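Local coordinates for protein (2Z,6E)-hedycaryol synthase (Kitasatospora setae, PDB 4MC3) that catalyses the magnesium-dependent 1,11-cyclisation of farnesyl diphosphate, with addition of water, to (2Z,6E)-hedycaryol and diphosphate, at residues S25-W29 / M47-D53; A57-P61 / L184-D188; R97-I101 / L150-T154; R134-W138 / F195-R201; L166-Y171 / Q235-I241. All coordinates share one frame; numbering follows the deposited sequence.

Contact 1: residues S25-W29 / M47-D53; sequences SRAMW and MRRTGAD
Helix 21-35 passes the break between helix 41-50 and helix 52-59, and S25 and D53 come nearest, with their CA atoms 5.4 Å apart. The hydroxyl of S25 makes the direct bond. Its OG, turned anti to the backbone N (chi1 180°), donates to D53 OD2 at 2.6 Å. It meets the anti lone pair of that oxygen, away from OD1. The same OD2 accepts from a water at 2.7 Å. That water in turn links it to the indole of W29, accepting from NE1 at 3.1 Å. With two donors on OD2, S25 OG and the water, the carboxylate should be held in its rotation and its charged form favoured. Farther along the indole, W29 slides past M47, with W29 CH2 3.5 Å from M47 CG. R48 lays its CG near W29 CZ2 at 3.7 Å, while its guanidinium forms a salt bridge with E41. M28 completes the apolar side. Its sulphur SD lies 4.0 Å from A52 CB, and its methyl CE touches D53 CB. G51, with positive phi, ends one helix and stands at the N-cap of the next. M47 and A52 also touch helix 65-84. Helix 21-35 thus packs across the helix break at G51 in the all-helical class I terpene synthase fold, with A52 about 7 Å from the bound nerolidol.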
# COMPACT_ATOMS: atom_id res chain seq x y z
N SER A 25 -5.40 -17.91 -3.05
CA SER A 25 -4.47 -17.91 -4.19
C SER A 25 -5.06 -18.62 -5.39
O SER A 25 -4.97 -18.11 -6.50
CB SER A 25 -3.14 -18.57 -3.83
OG SER A 25 -2.30 -18.55 -4.98
N ARG A 26 -5.74 -19.74 -5.18
CA ARG A 26 -6.44 -20.42 -6.30
C ARG A 26 -7.54 -19.51 -6.88
O ARG A 26 -7.71 -19.46 -8.10
CB ARG A 26 -7.02 -21.77 -5.86
CG ARG A 26 -6.03 -22.92 -5.88
CD ARG A 26 -6.74 -24.26 -5.73
NE ARG A 26 -7.55 -24.34 -4.51
CZ ARG A 26 -7.07 -24.68 -3.30
NH1 ARG A 26 -5.78 -24.96 -3.12
NH2 ARG A 26 -7.90 -24.71 -2.24
N ALA A 27 -8.28 -18.79 -6.02
CA ALA A 27 -9.32 -17.89 -6.53
C ALA A 27 -8.66 -16.73 -7.31
O ALA A 27 -9.17 -16.28 -8.31
CB ALA A 27 -10.17 -17.36 -5.41
N MET A 28 -7.54 -16.22 -6.80
CA MET A 28 -6.81 -15.15 -7.51
C MET A 28 -6.42 -15.57 -8.91
O MET A 28 -6.68 -14.87 -9.90
CB MET A 28 -5.58 -14.77 -6.73
CG MET A 28 -4.77 -13.65 -7.34
SD MET A 28 -3.10 -13.42 -6.67
CE MET A 28 -2.29 -14.94 -7.25
N TRP A 29 -5.79 -16.73 -9.01
CA TRP A 29 -5.33 -17.25 -10.30
C TRP A 29 -6.46 -17.53 -11.26
O TRP A 29 -6.33 -17.31 -12.46
CB TRP A 29 -4.49 -18.52 -10.08
CG TRP A 29 -3.14 -18.18 -9.91
CD1 TRP A 29 -2.43 -18.21 -8.76
CD2 TRP A 29 -2.30 -17.61 -10.90
NE1 TRP A 29 -1.18 -17.73 -8.98
CE2 TRP A 29 -1.07 -17.36 -10.29
CE3 TRP A 29 -2.46 -17.32 -12.28
CZ2 TRP A 29 0.02 -16.85 -11.00
CZ3 TRP A 29 -1.40 -16.81 -12.97
CH2 TRP A 29 -0.16 -16.58 -12.33
N MET A 47 4.07 -13.15 -12.98
CA MET A 47 3.01 -13.14 -11.95
C MET A 47 3.30 -14.17 -10.87
O MET A 47 3.26 -13.85 -9.69
CB MET A 47 1.62 -13.34 -12.55
CG MET A 47 0.48 -13.19 -11.52
SD MET A 47 0.23 -11.53 -10.85
CE MET A 47 -0.77 -10.76 -12.17
N ARG A 48 3.62 -15.40 -11.26
CA ARG A 48 3.97 -16.43 -10.28
C ARG A 48 5.10 -15.98 -9.38
O ARG A 48 5.05 -16.20 -8.17
CB ARG A 48 4.41 -17.75 -10.94
CG ARG A 48 3.29 -18.63 -11.43
CD ARG A 48 3.85 -19.96 -11.95
NE ARG A 48 3.11 -20.41 -13.12
CZ ARG A 48 3.57 -20.43 -14.37
NH1 ARG A 48 4.81 -20.04 -14.67
NH2 ARG A 48 2.77 -20.85 -15.33
N ARG A 49 6.11 -15.36 -9.97
CA ARG A 49 7.31 -14.96 -9.26
C ARG A 49 7.14 -13.70 -8.40
O ARG A 49 7.96 -13.46 -7.52
CB ARG A 49 8.47 -14.78 -10.26
CG ARG A 49 9.02 -16.12 -10.76
CD ARG A 49 9.77 -16.00 -12.08
NE ARG A 49 10.88 -15.05 -12.02
CZ ARG A 49 11.14 -14.11 -12.93
NH1 ARG A 49 10.38 -13.96 -14.03
NH2 ARG A 49 12.18 -13.30 -12.76
N THR A 50 6.09 -12.92 -8.63
CA THR A 50 5.90 -11.70 -7.82
C THR A 50 5.47 -12.03 -6.39
O THR A 50 5.63 -11.21 -5.51
CB THR A 50 4.83 -10.74 -8.37
OG1 THR A 50 3.51 -11.30 -8.22
CG2 THR A 50 5.07 -10.43 -9.80
N GLY A 51 4.88 -13.21 -6.18
CA GLY A 51 4.31 -13.57 -4.86
C GLY A 51 3.14 -12.68 -4.42
O GLY A 51 3.03 -12.31 -3.24
N ALA A 52 2.24 -12.38 -5.35
CA ALA A 52 1.07 -11.53 -5.05
C ALA A 52 0.19 -12.11 -3.95
O ALA A 52 -0.41 -11.39 -3.15
CB ALA A 52 0.24 -11.31 -6.31
N ASP A 53 0.08 -13.43 -3.95
CA ASP A 53 -0.77 -14.10 -3.03
C ASP A 53 -0.13 -13.99 -1.63
O ASP A 53 -0.80 -13.64 -0.68
CB ASP A 53 -1.05 -15.54 -3.45
CG ASP A 53 0.17 -16.28 -4.02
OD1 ASP A 53 1.30 -15.78 -3.98
OD2 ASP A 53 -0.05 -17.39 -4.52
O HOH W 1 1.14 -17.28 -6.91

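Contact 2: residues A57-P61 / L184-D188; sequences AYVWP and LWDLD
The indole of W60 meets helix 181-188 with its N-H edge. NE1 donates to L184 O at 2.9 Å, and the N-H...O angle is 146°. The oxygen lies near the ring plane, but the donor sits 37° above the carbonyl plane of L184, not on a lone pair. CG of W60 is anti to its own carbonyl carbon (chi1 -55°), and this swings the ring across to the helix. The W60 and L184 side chains cross at about a right angle, with W60 CH2 3.6 Å from L184 CD2. L187 CD1 reaches CZ2 of W60 obliquely at 3.9 Å. At the pyrrole end, W60 CD1 slides past D188, whose OD1 pairs with R191. V59 lies over one indole face and touches L184 CB through CG1 at 3.9 Å. All five touching residues are buried. The contact joins the end of helix 52-59 to helix 181-188 in the terpene synthase core, where L184 comes about 4 Å from the bound nerolidol.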
# COMPACT_ATOMS: atom_id res chain seq x y z
N ALA A 57 -1.42 -12.14 1.88
CA ALA A 57 -1.60 -12.87 3.13
C ALA A 57 -0.90 -12.12 4.28
O ALA A 57 -1.33 -12.21 5.43
CB ALA A 57 -1.06 -14.28 3.02
N TYR A 58 0.12 -11.35 3.95
CA TYR A 58 0.79 -10.50 4.95
C TYR A 58 0.14 -9.11 5.12
O TYR A 58 0.23 -8.47 6.18
CB TYR A 58 2.26 -10.26 4.63
CG TYR A 58 3.18 -11.44 4.94
CD1 TYR A 58 3.89 -12.06 3.96
CD2 TYR A 58 3.26 -11.94 6.24
CE1 TYR A 58 4.77 -13.13 4.28
CE2 TYR A 58 4.08 -13.02 6.56
CZ TYR A 58 4.84 -13.60 5.57
OH TYR A 58 5.66 -14.67 5.89
N VAL A 59 -0.53 -8.63 4.07
CA VAL A 59 -1.26 -7.37 4.18
C VAL A 59 -2.52 -7.47 5.04
O VAL A 59 -2.84 -6.58 5.83
CB VAL A 59 -1.63 -6.78 2.77
CG1 VAL A 59 -2.46 -5.52 2.96
CG2 VAL A 59 -0.37 -6.50 1.96
N TRP A 60 -3.28 -8.56 4.82
CA TRP A 60 -4.55 -8.81 5.46
C TRP A 60 -4.54 -10.11 6.23
O TRP A 60 -5.36 -10.99 5.97
CB TRP A 60 -5.71 -8.82 4.44
CG TRP A 60 -5.80 -7.59 3.61
CD1 TRP A 60 -6.24 -6.35 4.00
CD2 TRP A 60 -5.47 -7.48 2.23
NE1 TRP A 60 -6.15 -5.46 2.94
CE2 TRP A 60 -5.68 -6.13 1.85
CE3 TRP A 60 -4.98 -8.38 1.27
CZ2 TRP A 60 -5.47 -5.72 0.55
CZ3 TRP A 60 -4.74 -7.95 -0.00
CH2 TRP A 60 -4.97 -6.61 -0.36
N PRO A 61 -3.65 -10.23 7.25
CA PRO A 61 -3.56 -11.51 7.98
C PRO A 61 -4.80 -11.94 8.71
O PRO A 61 -4.97 -13.14 8.94
CB PRO A 61 -2.39 -11.28 8.95
CG PRO A 61 -2.37 -9.76 9.13
CD PRO A 61 -2.67 -9.26 7.72
N LEU A 184 -4.45 -0.34 0.18
CA LEU A 184 -4.46 -1.68 0.70
C LEU A 184 -5.17 -1.78 2.01
O LEU A 184 -6.00 -2.66 2.30
CB LEU A 184 -3.02 -2.28 0.79
CG LEU A 184 -2.40 -2.51 -0.57
CD1 LEU A 184 -0.89 -2.68 -0.45
CD2 LEU A 184 -2.94 -3.81 -1.19
N TRP A 185 -4.83 -0.88 2.93
CA TRP A 185 -5.44 -0.82 4.27
C TRP A 185 -6.92 -0.43 4.17
O TRP A 185 -7.71 -0.98 4.94
CB TRP A 185 -4.73 0.10 5.21
CG TRP A 185 -3.35 -0.47 5.63
CD1 TRP A 185 -3.02 -1.77 5.80
CD2 TRP A 185 -2.14 0.29 5.89
NE1 TRP A 185 -1.69 -1.88 6.19
CE2 TRP A 185 -1.13 -0.63 6.21
CE3 TRP A 185 -1.84 1.64 5.83
CZ2 TRP A 185 0.20 -0.21 6.51
CZ3 TRP A 185 -0.53 2.06 6.17
CH2 TRP A 185 0.45 1.13 6.49
N ASP A 186 -7.31 0.43 3.22
CA ASP A 186 -8.73 0.64 3.01
C ASP A 186 -9.48 -0.69 2.83
O ASP A 186 -10.60 -0.88 3.31
CB ASP A 186 -8.99 1.53 1.79
CG ASP A 186 -8.55 2.98 1.97
OD1 ASP A 186 -8.49 3.49 3.09
OD2 ASP A 186 -8.24 3.58 0.90
N LEU A 187 -8.91 -1.63 2.06
CA LEU A 187 -9.54 -2.91 1.84
C LEU A 187 -9.66 -3.75 3.09
O LEU A 187 -10.56 -4.64 3.15
CB LEU A 187 -8.84 -3.67 0.70
CG LEU A 187 -8.95 -3.13 -0.73
CD1 LEU A 187 -7.96 -3.69 -1.70
CD2 LEU A 187 -10.40 -3.35 -1.26
N ASP A 188 -8.82 -3.52 4.10
CA ASP A 188 -8.93 -4.23 5.36
C ASP A 188 -10.28 -3.95 6.05
O ASP A 188 -10.77 -4.78 6.83
CB ASP A 188 -7.80 -3.87 6.30
CG ASP A 188 -7.68 -4.83 7.51
OD1 ASP A 188 -7.78 -6.05 7.30
OD2 ASP A 188 -7.52 -4.31 8.66

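Contact 3: residues R97-I101 / L150-T154; sequences RMTAI and LQTYT
I101 is the knob of this contact. Its side chain sits in a hole formed by L150, Q151, Y153 and T154. I101 CG1 is anti to the carbonyl carbon (chi1 -68°) and CG2 anti to the backbone N, which lets both branches reach L150. I101 CD1 lies 3.5 Å from L150 O and 3.9 Å from Y153 CD2. The I101 and Y153 side chains cross at about a right angle. I101 CG2 is 4.0 Å from L150 CB. One turn earlier, M98 CG packs on T154 CG2 at 3.6 Å. This is a single knob-into-hole fit between two nearly antiparallel helices, 95-107 and 136-160, in the class I terpene synthase fold. The axes of the short segments approach to 9.1 Å at 168°. Beside the knob, R97 NH1 donates to the backbone oxygen Y153 O at 2.8 Å, near the guanidinium plane. The donor is tilted 30° from the carbonyl plane, and Y153 CD1 lies over one guanidinium face. Replacing R97 by an alanine would probably leave Y153 O without this donor and open a gap beside the tyrosine ring. Farther out, I85 touches R97, I101 and Y153. R105 holds Q151 OE1. Y153 OH hydrogen-bonds to D82, a magnesium ligand by similarity.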
# COMPACT_ATOMS: atom_id res chain seq x y z
N ARG A 97 2.91 7.69 -20.28
CA ARG A 97 2.47 7.39 -18.91
C ARG A 97 1.21 8.11 -18.51
O ARG A 97 0.28 7.50 -18.01
CB ARG A 97 3.52 7.75 -17.91
CG ARG A 97 4.63 6.76 -17.95
CD ARG A 97 4.97 6.48 -16.54
NE ARG A 97 6.10 5.60 -16.49
CZ ARG A 97 6.86 5.44 -15.42
NH1 ARG A 97 6.62 6.13 -14.30
NH2 ARG A 97 7.89 4.59 -15.49
N MET A 98 1.16 9.40 -18.78
CA MET A 98 -0.05 10.16 -18.48
C MET A 98 -1.26 9.55 -19.19
O MET A 98 -2.34 9.50 -18.62
CB MET A 98 0.12 11.59 -18.91
CG MET A 98 1.11 12.30 -18.07
SD MET A 98 1.52 13.93 -18.70
CE MET A 98 -0.10 14.57 -18.18
N THR A 99 -1.10 9.15 -20.46
CA THR A 99 -2.17 8.58 -21.25
C THR A 99 -2.68 7.25 -20.63
O THR A 99 -3.87 7.06 -20.45
CB THR A 99 -1.70 8.36 -22.70
OG1 THR A 99 -1.35 9.63 -23.24
CG2 THR A 99 -2.82 7.76 -23.53
N ALA A 100 -1.75 6.37 -20.28
CA ALA A 100 -2.11 5.08 -19.67
C ALA A 100 -2.80 5.31 -18.31
O ALA A 100 -3.89 4.72 -18.00
CB ALA A 100 -0.87 4.26 -19.51
N ILE A 101 -2.22 6.20 -17.53
CA ILE A 101 -2.70 6.46 -16.15
C ILE A 101 -4.07 7.12 -16.21
O ILE A 101 -5.01 6.76 -15.45
CB ILE A 101 -1.68 7.26 -15.30
CG1 ILE A 101 -0.39 6.46 -14.96
CG2 ILE A 101 -2.27 7.77 -13.99
CD1 ILE A 101 -0.63 5.13 -14.26
N LEU A 150 -1.82 5.73 -8.49
CA LEU A 150 -1.65 5.70 -9.95
C LEU A 150 -0.88 6.97 -10.42
O LEU A 150 0.01 6.88 -11.24
CB LEU A 150 -3.00 5.64 -10.63
CG LEU A 150 -3.72 4.28 -10.52
CD1 LEU A 150 -5.07 4.43 -11.19
CD2 LEU A 150 -2.94 3.17 -11.10
N GLN A 151 -1.21 8.09 -9.83
CA GLN A 151 -0.62 9.37 -10.21
C GLN A 151 0.85 9.43 -9.94
O GLN A 151 1.59 10.15 -10.66
CB GLN A 151 -1.32 10.53 -9.55
CG GLN A 151 -0.97 11.91 -10.14
CD GLN A 151 -1.41 12.10 -11.60
OE1 GLN A 151 -2.22 11.32 -12.18
NE2 GLN A 151 -0.84 13.12 -12.24
N THR A 152 1.35 8.65 -8.98
CA THR A 152 2.80 8.64 -8.71
C THR A 152 3.62 8.20 -9.89
O THR A 152 4.78 8.68 -10.03
CB THR A 152 3.18 7.84 -7.45
OG1 THR A 152 2.94 6.43 -7.62
CG2 THR A 152 2.50 8.44 -6.27
N TYR A 153 3.07 7.37 -10.77
CA TYR A 153 3.74 7.00 -12.02
C TYR A 153 4.00 8.23 -12.89
O TYR A 153 5.14 8.39 -13.41
CB TYR A 153 2.96 5.95 -12.77
CG TYR A 153 2.96 4.57 -12.14
CD1 TYR A 153 4.03 3.69 -12.35
CD2 TYR A 153 1.86 4.10 -11.40
CE1 TYR A 153 4.03 2.42 -11.80
CE2 TYR A 153 1.87 2.83 -10.81
CZ TYR A 153 2.95 1.99 -11.02
OH TYR A 153 3.00 0.70 -10.48
N THR A 154 3.01 9.11 -12.98
CA THR A 154 3.15 10.33 -13.76
C THR A 154 4.06 11.34 -13.05
O THR A 154 4.92 11.91 -13.68
CB THR A 154 1.77 10.96 -13.94
OG1 THR A 154 0.95 10.06 -14.70
CG2 THR A 154 1.88 12.29 -14.57

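Contact 4: residues R134-W138 / F195-R201; sequences RPATW and FLPGSVR
F195 joins the turn before helix 198-201 to the start of helix 136-160, in the all-helical terpene synthase fold. Its CB lies 4.1 Å from P135 CG. From there CG is anti to the carbonyl carbon (chi1 -72°), and the ring lies with one face against P135 and one edge toward W138. P135 covers that face in a CH-pi contact, with P135 CD 3.7 Å from the F195 ring centroid and only 6° off the normal. The CD1 and CE1 edge turns to W138. CD1 of F195 meets CD1 of the indole at 3.7 Å, and CE1 stands over the indole face. This is a T-shaped pair with W138, the ring planes at 68° and the centroid of F195 5.0 Å from that of the indole five-membered ring. At the tip, F195 CZ reaches R134 CG at 3.7 Å. R201 NH2 comes to the indole edge at W138 CD1 and CB, near the ring plane, and W138 CB faces the R201 guanidinium. That guanidinium is held by a salt bridge from NE to E189. T137 closes the side by placing its methyl CG2 at the guanidinium edge, 3.3 Å from R201 NH1.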
# COMPACT_ATOMS: atom_id res chain seq x y z
N ARG A 134 -20.89 -1.18 -0.76
CA ARG A 134 -19.94 -0.59 0.15
C ARG A 134 -20.27 0.91 0.31
O ARG A 134 -20.66 1.58 -0.60
CB ARG A 134 -18.50 -0.75 -0.37
CG ARG A 134 -17.77 -2.02 0.11
CD ARG A 134 -18.41 -3.25 -0.46
NE ARG A 134 -17.93 -4.55 0.04
CZ ARG A 134 -17.47 -5.52 -0.72
NH1 ARG A 134 -17.39 -5.37 -2.03
NH2 ARG A 134 -17.14 -6.68 -0.19
N PRO A 135 -20.11 1.44 1.53
CA PRO A 135 -20.55 2.80 1.80
C PRO A 135 -19.78 3.85 0.99
O PRO A 135 -18.56 3.75 0.76
CB PRO A 135 -20.33 2.95 3.31
CG PRO A 135 -19.33 1.91 3.68
CD PRO A 135 -19.51 0.78 2.71
N ALA A 136 -20.50 4.90 0.59
CA ALA A 136 -19.94 5.95 -0.26
C ALA A 136 -18.65 6.60 0.36
O ALA A 136 -17.72 6.93 -0.36
CB ALA A 136 -21.00 7.01 -0.53
N THR A 137 -18.62 6.83 1.67
CA THR A 137 -17.46 7.50 2.28
C THR A 137 -16.23 6.62 2.09
O THR A 137 -15.11 7.11 1.79
CB THR A 137 -17.70 7.86 3.76
OG1 THR A 137 -18.86 8.77 3.86
CG2 THR A 137 -16.56 8.58 4.41
N TRP A 138 -16.42 5.32 2.28
CA TRP A 138 -15.31 4.36 2.04
C TRP A 138 -14.87 4.36 0.59
O TRP A 138 -13.71 4.40 0.27
CB TRP A 138 -15.70 2.96 2.49
CG TRP A 138 -14.58 1.98 2.27
CD1 TRP A 138 -13.57 1.72 3.14
CD2 TRP A 138 -14.35 1.19 1.12
NE1 TRP A 138 -12.69 0.84 2.58
CE2 TRP A 138 -13.14 0.49 1.34
CE3 TRP A 138 -15.00 1.03 -0.11
CZ2 TRP A 138 -12.59 -0.34 0.40
CZ3 TRP A 138 -14.43 0.21 -1.08
CH2 TRP A 138 -13.19 -0.48 -0.81
N PHE A 195 -17.57 -0.94 8.86
CA PHE A 195 -16.63 0.04 8.32
C PHE A 195 -16.30 1.11 9.36
O PHE A 195 -17.14 1.46 10.22
CB PHE A 195 -17.19 0.67 7.01
CG PHE A 195 -17.17 -0.25 5.85
CD1 PHE A 195 -16.19 -0.13 4.90
CD2 PHE A 195 -18.10 -1.29 5.73
CE1 PHE A 195 -16.11 -1.02 3.86
CE2 PHE A 195 -18.04 -2.15 4.67
CZ PHE A 195 -17.04 -2.04 3.75
N LEU A 196 -15.11 1.70 9.27
CA LEU A 196 -14.74 2.81 10.13
C LEU A 196 -15.69 3.99 9.90
O LEU A 196 -16.00 4.33 8.78
CB LEU A 196 -13.31 3.26 9.89
CG LEU A 196 -12.14 2.27 10.03
CD1 LEU A 196 -10.84 2.91 9.65
CD2 LEU A 196 -12.10 1.70 11.45
N PRO A 197 -16.10 4.64 10.97
CA PRO A 197 -16.79 5.91 10.73
C PRO A 197 -15.83 6.90 10.04
O PRO A 197 -14.63 6.91 10.34
CB PRO A 197 -17.10 6.40 12.13
CG PRO A 197 -17.08 5.18 13.01
CD PRO A 197 -16.04 4.26 12.38
N GLY A 198 -16.36 7.75 9.16
CA GLY A 198 -15.52 8.78 8.52
C GLY A 198 -14.71 9.64 9.48
O GLY A 198 -13.58 10.00 9.16
N SER A 199 -15.28 9.94 10.65
CA SER A 199 -14.61 10.69 11.69
C SER A 199 -13.45 9.97 12.36
O SER A 199 -12.68 10.60 13.10
CB SER A 199 -15.64 11.09 12.77
OG SER A 199 -16.09 9.96 13.49
N VAL A 200 -13.35 8.66 12.17
CA VAL A 200 -12.22 7.86 12.66
C VAL A 200 -11.22 7.62 11.51
O VAL A 200 -10.00 7.76 11.74
CB VAL A 200 -12.70 6.49 13.21
CG1 VAL A 200 -11.51 5.60 13.57
CG2 VAL A 200 -13.59 6.73 14.42
N ARG A 201 -11.71 7.32 10.32
CA ARG A 201 -10.84 7.01 9.16
C ARG A 201 -9.87 8.15 8.86
O ARG A 201 -8.73 7.91 8.50
CB ARG A 201 -11.66 6.74 7.91
CG ARG A 201 -10.84 6.18 6.76
CD ARG A 201 -11.66 5.88 5.52
NE ARG A 201 -12.67 4.84 5.71
CZ ARG A 201 -13.99 5.02 5.78
NH1 ARG A 201 -14.56 6.23 5.68
NH2 ARG A 201 -14.76 3.97 5.96

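Contact 5: residues L166-Y171 / Q235-I241; sequences LRLDDY and QHNAVTI
Y171 CG stands anti to the backbone N (chi1 170°), which sends the phenol toward residues 236-238. I241 has CG1 anti to its carbonyl carbon (chi1 -72°), and its CD1 is carried over one face of that ring. The CH-pi contact puts I241 CD1 3.5 Å from Y171 CG, toward the ring rim. Y171 CE2 meets A238 CB at 3.9 Å. In a second CH-pi contact, L166 CD1 lies 3.9 Å from the centroid of the H236 imidazole, over one face, and L166 CB touches I241 CG1. One water bridges the backbones, donating to L166 O and to I241 O. N237 OD1 caps helix 238-246, accepting from V239 N at 2.9 Å. The phenol OH is bonded to D222 of the NXXXSXXXE motif, which also takes A238 N. The side chain of R175, a substrate-binding residue by similarity, lies about 3 Å from that of Y171, so the contact probably borders the diphosphate and magnesium end of the class I site. A leucine in place of Y171 would probably leave D222 without its phenol donor and I241 without an aromatic face. Apolar and CH-pi contacts thus hold the segments together; D222 satisfies Y171 OH, but H236 NE2 is buried without a partner in the model.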
# COMPACT_ATOMS: atom_id res chain seq x y z
N LEU A 166 16.40 15.43 -6.28
CA LEU A 166 15.08 15.24 -5.73
C LEU A 166 15.09 15.71 -4.27
O LEU A 166 16.12 15.60 -3.57
CB LEU A 166 14.71 13.77 -5.79
CG LEU A 166 14.56 13.15 -7.19
CD1 LEU A 166 14.42 11.62 -7.12
CD2 LEU A 166 13.34 13.75 -7.87
N ARG A 167 13.97 16.27 -3.84
CA ARG A 167 13.81 16.68 -2.47
C ARG A 167 13.29 15.48 -1.70
O ARG A 167 12.29 14.87 -2.08
CB ARG A 167 12.82 17.84 -2.33
CG ARG A 167 13.25 19.18 -2.93
CD ARG A 167 12.16 20.23 -2.69
NE ARG A 167 11.79 20.41 -1.27
CZ ARG A 167 12.32 21.32 -0.45
NH1 ARG A 167 13.25 22.17 -0.88
NH2 ARG A 167 11.93 21.40 0.83
N LEU A 168 13.89 15.21 -0.54
CA LEU A 168 13.42 14.07 0.28
C LEU A 168 12.03 14.26 0.80
O LEU A 168 11.25 13.30 0.83
CB LEU A 168 14.39 13.83 1.44
CG LEU A 168 14.09 12.62 2.32
CD1 LEU A 168 14.29 11.33 1.51
CD2 LEU A 168 14.98 12.61 3.58
N ASP A 169 11.69 15.46 1.25
CA ASP A 169 10.38 15.68 1.84
C ASP A 169 9.27 15.46 0.80
O ASP A 169 8.29 14.75 1.10
CB ASP A 169 10.23 17.03 2.57
CG ASP A 169 10.59 18.24 1.73
OD1 ASP A 169 10.94 18.17 0.54
OD2 ASP A 169 10.52 19.34 2.30
N ASP A 170 9.45 15.97 -0.39
CA ASP A 170 8.45 15.77 -1.43
C ASP A 170 8.40 14.30 -1.83
O ASP A 170 7.31 13.75 -2.14
CB ASP A 170 8.78 16.61 -2.66
CG ASP A 170 8.59 18.11 -2.43
OD1 ASP A 170 7.96 18.53 -1.44
OD2 ASP A 170 9.13 18.88 -3.22
N TYR A 171 9.56 13.65 -1.90
CA TYR A 171 9.62 12.20 -2.16
C TYR A 171 8.77 11.45 -1.15
O TYR A 171 7.94 10.59 -1.52
CB TYR A 171 11.05 11.67 -2.21
CG TYR A 171 11.14 10.13 -2.22
CD1 TYR A 171 10.82 9.41 -3.34
CD2 TYR A 171 11.48 9.43 -1.09
CE1 TYR A 171 10.89 8.04 -3.35
CE2 TYR A 171 11.56 8.06 -1.08
CZ TYR A 171 11.28 7.36 -2.23
OH TYR A 171 11.32 5.98 -2.26
N GLN A 235 15.93 6.60 -9.63
CA GLN A 235 16.45 7.64 -8.77
C GLN A 235 15.60 7.77 -7.50
O GLN A 235 16.04 8.39 -6.51
CB GLN A 235 16.44 8.96 -9.58
CG GLN A 235 17.57 9.93 -9.30
CD GLN A 235 18.97 9.35 -9.52
OE1 GLN A 235 19.15 8.39 -10.27
NE2 GLN A 235 19.96 9.95 -8.88
N HIS A 236 14.39 7.20 -7.54
CA HIS A 236 13.32 7.54 -6.59
C HIS A 236 13.39 6.57 -5.44
O HIS A 236 12.59 5.63 -5.33
CB HIS A 236 11.93 7.58 -7.25
CG HIS A 236 11.79 8.69 -8.24
ND1 HIS A 236 12.24 8.59 -9.54
CD2 HIS A 236 11.31 9.94 -8.11
CE1 HIS A 236 12.01 9.73 -10.17
NE2 HIS A 236 11.44 10.56 -9.32
N ASN A 237 14.33 6.87 -4.54
CA ASN A 237 14.73 5.97 -3.46
C ASN A 237 15.37 6.88 -2.44
O ASN A 237 16.25 7.67 -2.76
CB ASN A 237 15.69 4.93 -3.98
CG ASN A 237 16.11 3.91 -2.94
OD1 ASN A 237 16.71 4.23 -1.93
ND2 ASN A 237 15.81 2.63 -3.23
N ALA A 238 14.95 6.75 -1.20
CA ALA A 238 15.42 7.65 -0.15
C ALA A 238 16.94 7.53 0.03
O ALA A 238 17.60 8.50 0.36
CB ALA A 238 14.71 7.36 1.16
N VAL A 239 17.48 6.33 -0.11
CA VAL A 239 18.92 6.14 0.04
C VAL A 239 19.67 6.98 -0.97
O VAL A 239 20.58 7.76 -0.64
CB VAL A 239 19.31 4.68 -0.09
CG1 VAL A 239 20.83 4.56 0.01
CG2 VAL A 239 18.65 3.83 0.98
N THR A 240 19.28 6.83 -2.21
CA THR A 240 19.88 7.56 -3.32
C THR A 240 19.73 9.07 -3.16
O THR A 240 20.64 9.81 -3.45
CB THR A 240 19.25 7.08 -4.65
OG1 THR A 240 19.43 5.67 -4.71
CG2 THR A 240 19.89 7.74 -5.85
N ILE A 241 18.54 9.51 -2.76
CA ILE A 241 18.24 10.92 -2.62
C ILE A 241 19.19 11.56 -1.59
O ILE A 241 19.71 12.66 -1.82
CB ILE A 241 16.77 11.14 -2.27
CG1 ILE A 241 15.90 10.85 -3.52
CG2 ILE A 241 16.53 12.53 -1.76
CD1 ILE A 241 14.42 10.66 -3.23
O HOH W 2 19.00 14.30 -3.95

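How the contacts relate
Contacts 1 and 2 follow each other along helix 52-59, with centres 15 Å apart. Contacts 2 and 4 touch directly: D186 O of contact 2 accepts a hydrogen bond from W138 NE1 of contact 4 at 2.8 Å, and L187 packs on W138. Contacts 3 and 4 share helix 136-160 but lie on separate parts of it, their centres 27 Å apart. Contact 5 lies across the chain's centre from contact 4, about 32 Å between centres. Contacts 1, 2 and 3 flank the pocket: the side chains of A52, L184 and Y153 come within about 7, 4 and 5 Å of the bound nerolidol, whereas Y171 in contact 5 is about 11 Å away.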